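Local coordinates for protein glutamate racemase (PDB 2JFN) that belongs to the aspartate/glutamate racemase family of two-domain alpha/beta proteins and is modelled with glutamic acid and uridine-5'-diphosphate-N-acetylmuramoyl-L-alanine, at residues Lys119-Leu124 against Pro197-Leu202. Residues are numbered along the deposited sequence; the frame is centred on the assembly and turned at random.
Sequences KPAARL and PDTVVL. With UMA (uridine-5'-diphosphate-N-acetylmuramoyl-L-alanine), chain C.
Ala-121 meets Thr-199 and Val-201 in a small, buried helix-on-sheet contact: the short helix 118-124 lies on one face of the parallel four-stranded sheet of an alpha/beta domain, over its inner strand 199-202. Helix and strand run almost antiparallel, at 172°, with their axes 8.7 Å apart, a close approach consistent with the small residue at the interface. The CB of Ala-121 sits against methyl groups of two alternate strand residues that point to the same face. It lies 3.8 Å from Thr-199 CG2 and only 3.3 Å from Val-201 CG2, the latter tighter than ordinary van der Waals contact. The chi1 of -52° divides the labour of Thr-199: CG2, anti to the backbone N, faces the alanine, while OG1 turns beside that N and donates to Asp-198 OD1 at 2.9 Å, reaching it from well above the carboxylate plane. Asp-198 in turn accepts from the backbone N atoms of Ala-126 and Asn-127 through OD2, and so ties the strand's entry to the connection leading into strand 129-134. On either side, strands 129-134 and 223-225 add Val-130 beside Ala-121 and Val-225 beside Thr-199 and Leu-124. CB of Lys-119 leaves the helix away from the strand, and the extended chain beyond it brings NZ to a hydrogen bond of 2.8 Å with O2B of the UMA diphosphate. The same short helix thus packs on the strand chiefly through methyl groups and meets the ligand through the lysine amine, an apolar face and a polar one within a single turn.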
ATOM      1  N   LYS A 119      12.659   9.212   3.832  1.00 29.81           N
ATOM      2  CA  LYS A 119      13.642  10.062   3.170  1.00 30.04           C
ATOM      3  C   LYS A 119      13.110  11.457   2.803  1.00 30.26           C
ATOM      4  O   LYS A 119      13.678  12.463   3.221  1.00 30.43           O
ATOM      5  CB  LYS A 119      14.202   9.356   1.927  1.00 30.22           C
ATOM      6  CG  LYS A 119      15.329  10.128   1.251  1.00 30.96           C
ATOM      7  CD  LYS A 119      15.956   9.346   0.115  1.00 31.45           C
ATOM      8  CE  LYS A 119      17.045  10.158  -0.549  1.00 31.36           C
ATOM      9  NZ  LYS A 119      17.493   9.525  -1.811  1.00 32.08           N
ATOM     10  N   PRO A 120      12.027  11.544   2.012  1.00 30.32           N
ATOM     11  CA  PRO A 120      11.553  12.895   1.694  1.00 30.77           C
ATOM     12  C   PRO A 120      11.001  13.645   2.907  1.00 31.13           C
ATOM     13  O   PRO A 120      11.118  14.866   2.991  1.00 31.33           O
ATOM     14  CB  PRO A 120      10.492  12.652   0.616  1.00 30.78           C
ATOM     15  CG  PRO A 120      10.010  11.264   0.904  1.00 30.65           C
ATOM     16  CD  PRO A 120      11.292  10.534   1.230  1.00 30.42           C
ATOM     17  N   ALA A 121      10.405  12.916   3.846  1.00 31.38           N
ATOM     18  CA  ALA A 121       9.843  13.542   5.036  1.00 31.88           C
ATOM     19  C   ALA A 121      10.935  14.235   5.843  1.00 32.64           C
ATOM     20  O   ALA A 121      10.706  15.298   6.424  1.00 32.09           O
ATOM     21  CB  ALA A 121       9.138  12.506   5.893  1.00 31.22           C
ATOM     22  N   ALA A 122      12.121  13.630   5.871  1.00 33.55           N
ATOM     23  CA  ALA A 122      13.253  14.185   6.608  1.00 34.91           C
ATOM     24  C   ALA A 122      13.714  15.511   6.014  1.00 35.90           C
ATOM     25  O   ALA A 122      14.227  16.369   6.728  1.00 36.06           O
ATOM     26  CB  ALA A 122      14.410  13.188   6.623  1.00 34.63           C
ATOM     27  N   ARG A 123      13.534  15.674   4.707  1.00 37.08           N
ATOM     28  CA  ARG A 123      13.927  16.907   4.027  1.00 38.64           C
ATOM     29  C   ARG A 123      12.823  17.960   4.070  1.00 39.10           C
ATOM     30  O   ARG A 123      13.044  19.109   3.685  1.00 39.34           O
ATOM     31  CB  ARG A 123      14.258  16.636   2.557  1.00 39.68           C
ATOM     32  CG  ARG A 123      15.379  15.647   2.318  1.00 41.76           C
ATOM     33  CD  ARG A 123      15.743  15.619   0.843  1.00 43.75           C
ATOM     34  NE  ARG A 123      16.255  16.911   0.392  1.00 45.71           N
ATOM     35  CZ  ARG A 123      16.534  17.208  -0.874  1.00 46.46           C
ATOM     36  NH1 ARG A 123      16.347  16.301  -1.823  1.00 47.45           N
ATOM     37  NH2 ARG A 123      17.009  18.407  -1.190  1.00 47.03           N
ATOM     38  N   LEU A 124      11.637  17.574   4.531  1.00 39.13           N
ATOM     39  CA  LEU A 124      10.511  18.501   4.574  1.00 39.56           C
ATOM     40  C   LEU A 124      10.203  19.058   5.956  1.00 39.81           C
ATOM     41  O   LEU A 124       9.701  20.176   6.077  1.00 39.83           O
ATOM     42  CB  LEU A 124       9.253  17.824   4.010  1.00 39.49           C
ATOM     43  CG  LEU A 124       9.311  17.361   2.551  1.00 39.90           C
ATOM     44  CD1 LEU A 124       8.025  16.621   2.198  1.00 40.24           C
ATOM     45  CD2 LEU A 124       9.512  18.555   1.628  1.00 40.03           C
ATOM     46  N   PRO A 197       4.932  15.858  15.826  1.00 34.89           N
ATOM     47  CA  PRO A 197       5.613  15.879  14.526  1.00 34.16           C
ATOM     48  C   PRO A 197       4.924  16.868  13.601  1.00 33.22           C
ATOM     49  O   PRO A 197       3.700  16.959  13.601  1.00 33.54           O
ATOM     50  CB  PRO A 197       5.444  14.443  14.017  1.00 34.06           C
ATOM     51  CG  PRO A 197       5.239  13.644  15.254  1.00 34.48           C
ATOM     52  CD  PRO A 197       4.370  14.526  16.102  1.00 34.65           C
ATOM     53  N   ASP A 198       5.686  17.621  12.817  1.00 32.64           N
ATOM     54  CA  ASP A 198       5.051  18.545  11.892  1.00 32.00           C
ATOM     55  C   ASP A 198       4.924  17.839  10.537  1.00 30.70           C
ATOM     56  O   ASP A 198       4.281  18.335   9.611  1.00 30.48           O
ATOM     57  CB  ASP A 198       5.854  19.857  11.788  1.00 32.92           C
ATOM     58  CG  ASP A 198       7.158  19.714  11.014  1.00 34.20           C
ATOM     59  OD1 ASP A 198       7.671  18.581  10.863  1.00 34.32           O
ATOM     60  OD2 ASP A 198       7.682  20.767  10.567  1.00 34.48           O
ATOM     61  N   THR A 199       5.516  16.653  10.454  1.00 29.73           N
ATOM     62  CA  THR A 199       5.483  15.844   9.232  1.00 28.32           C
ATOM     63  C   THR A 199       5.188  14.389   9.614  1.00 27.54           C
ATOM     64  O   THR A 199       5.890  13.811  10.436  1.00 27.62           O
ATOM     65  CB  THR A 199       6.836  15.923   8.503  1.00 28.44           C
ATOM     66  OG1 THR A 199       7.197  17.300   8.323  1.00 28.45           O
ATOM     67  CG2 THR A 199       6.750  15.254   7.133  1.00 27.68           C
ATOM     68  N   VAL A 200       4.147  13.801   9.029  1.00 26.67           N
ATOM     69  CA  VAL A 200       3.788  12.422   9.348  1.00 25.45           C
ATOM     70  C   VAL A 200       3.843  11.534   8.112  1.00 24.96           C
ATOM     71  O   VAL A 200       3.157  11.792   7.124  1.00 25.00           O
ATOM     72  CB  VAL A 200       2.360  12.328   9.952  1.00 25.29           C
ATOM     73  CG1 VAL A 200       1.986  10.864  10.189  1.00 24.41           C
ATOM     74  CG2 VAL A 200       2.292  13.098  11.275  1.00 25.16           C
ATOM     75  N   VAL A 201       4.660  10.491   8.183  1.00 24.00           N
ATOM     76  CA  VAL A 201       4.815   9.543   7.085  1.00 24.07           C
ATOM     77  C   VAL A 201       3.770   8.441   7.202  1.00 23.96           C
ATOM     78  O   VAL A 201       3.639   7.812   8.245  1.00 24.03           O
ATOM     79  CB  VAL A 201       6.208   8.867   7.120  1.00 23.91           C
ATOM     80  CG1 VAL A 201       6.303   7.794   6.030  1.00 23.25           C
ATOM     81  CG2 VAL A 201       7.296   9.913   6.930  1.00 23.70           C
ATOM     82  N   LEU A 202       3.010   8.223   6.141  1.00 24.28           N
ATOM     83  CA  LEU A 202       2.025   7.151   6.158  1.00 24.52           C
ATOM     84  C   LEU A 202       2.778   5.952   5.601  1.00 24.97           C
ATOM     85  O   LEU A 202       2.948   5.820   4.383  1.00 25.27           O
ATOM     86  CB  LEU A 202       0.826   7.520   5.283  1.00 24.85           C
ATOM     87  CG  LEU A 202       0.161   8.825   5.736  1.00 24.66           C
ATOM     88  CD1 LEU A 202      -1.086   9.111   4.908  1.00 25.52           C
ATOM     89  CD2 LEU A 202      -0.188   8.721   7.214  1.00 24.68           C
TER
HETATM   90  N1  UMA C1286       9.199   4.969  -3.090  1.00 29.94           N
HETATM   91  C2  UMA C1286       8.980   3.514  -2.897  1.00 29.32           C
HETATM   92  N3  UMA C1286       9.215   2.726  -4.014  1.00 29.55           N
HETATM   93  C4  UMA C1286       9.633   3.187  -5.272  1.00 29.59           C
HETATM   94  C5  UMA C1286       9.838   4.690  -5.399  1.00 29.56           C
HETATM   95  C6  UMA C1286       9.613   5.481  -4.330  1.00 29.26           C
HETATM   96  O2  UMA C1286       8.613   3.015  -1.844  1.00 29.70           O
HETATM   97  O4  UMA C1286       9.802   2.390  -6.182  1.00 30.57           O
HETATM   98  C1B UMA C1286       8.945   5.839  -1.888  1.00 29.97           C
HETATM   99  C2B UMA C1286      10.157   5.865  -0.973  1.00 30.33           C
HETATM  100  O2' UMA C1286       9.821   5.820   0.469  1.00 29.77           O
HETATM  101  C3B UMA C1286      10.957   7.081  -1.306  1.00 30.56           C
HETATM  102  C4B UMA C1286       9.812   8.009  -1.667  1.00 31.30           C
HETATM  103  O4B UMA C1286       8.770   7.200  -2.200  1.00 30.67           O
HETATM  104  O3B UMA C1286      11.659   7.380  -0.070  1.00 31.06           O
HETATM  105  C5B UMA C1286      10.133   9.023  -2.692  1.00 31.78           C
HETATM  106  O5B UMA C1286      10.790   8.432  -3.756  1.00 33.40           O
HETATM  107  PA  UMA C1286      11.455   9.252  -4.946  1.00 34.79           P
HETATM  108  O1A UMA C1286      11.597   8.266  -6.026  1.00 34.47           O
HETATM  109  O2A UMA C1286      10.649  10.393  -5.237  1.00 33.73           O
HETATM  110  O3A UMA C1286      12.916   9.617  -4.346  1.00 35.18           O
HETATM  111  PB  UMA C1286      13.715   9.158  -3.044  1.00 37.02           P
HETATM  112  O1B UMA C1286      13.045   9.548  -1.822  1.00 36.86           O
HETATM  113  O2B UMA C1286      15.114   9.560  -3.226  1.00 37.25           O
HETATM  114  O1' UMA C1286      13.704   7.532  -3.268  1.00 37.25           O
HETATM  115  C1' UMA C1286      14.806   6.713  -3.659  1.00 37.93           C
HETATM  116  C2' UMA C1286      14.383   5.625  -4.610  1.00 38.46           C
HETATM  117  N2' UMA C1286      13.832   6.172  -5.863  1.00 38.63           N
HETATM  118  C7' UMA C1286      14.467   6.039  -7.039  1.00 39.00           C
HETATM  119  O7' UMA C1286      15.449   5.315  -7.171  1.00 39.50           O
HETATM  120  C8' UMA C1286      13.938   6.793  -8.241  1.00 39.26           C
HETATM  121  C3' UMA C1286      13.364   4.726  -3.889  1.00 38.65           C
HETATM  122  O3' UMA C1286      12.985   3.589  -4.738  1.00 39.05           O
HETATM  123  C4' UMA C1286      13.936   4.188  -2.555  1.00 38.99           C
HETATM  124  O4' UMA C1286      12.982   3.392  -1.882  1.00 39.14           O
HETATM  125  C5' UMA C1286      14.375   5.356  -1.666  1.00 39.08           C
HETATM  126  O5' UMA C1286      15.344   6.178  -2.420  1.00 38.34           O
HETATM  127  C6' UMA C1286      15.078   4.922  -0.392  1.00 39.49           C
HETATM  128  O6' UMA C1286      16.175   4.075  -0.701  1.00 40.33           O
HETATM  129  C18 UMA C1286      13.847   2.656  -5.438  1.00 39.32           C
HETATM  130  C19 UMA C1286      14.073   1.377  -4.702  1.00 39.68           C
HETATM  131  O18 UMA C1286      15.111   0.752  -4.831  1.00 40.46           O
HETATM  132  C20 UMA C1286      13.348   2.536  -6.892  1.00 39.34           C
HETATM  133  N4  UMA C1286      13.057   0.989  -3.914  1.00 39.52           N
HETATM  134  C21 UMA C1286      12.965  -0.294  -3.203  1.00 39.62           C
HETATM  135  C22 UMA C1286      13.218  -1.554  -4.084  1.00 39.22           C
HETATM  136  O19 UMA C1286      12.905  -1.479  -5.294  1.00 39.54           O
HETATM  137  O20 UMA C1286      13.733  -2.575  -3.561  1.00 39.22           O
HETATM  138  C23 UMA C1286      11.587  -0.407  -2.538  1.00 39.39           C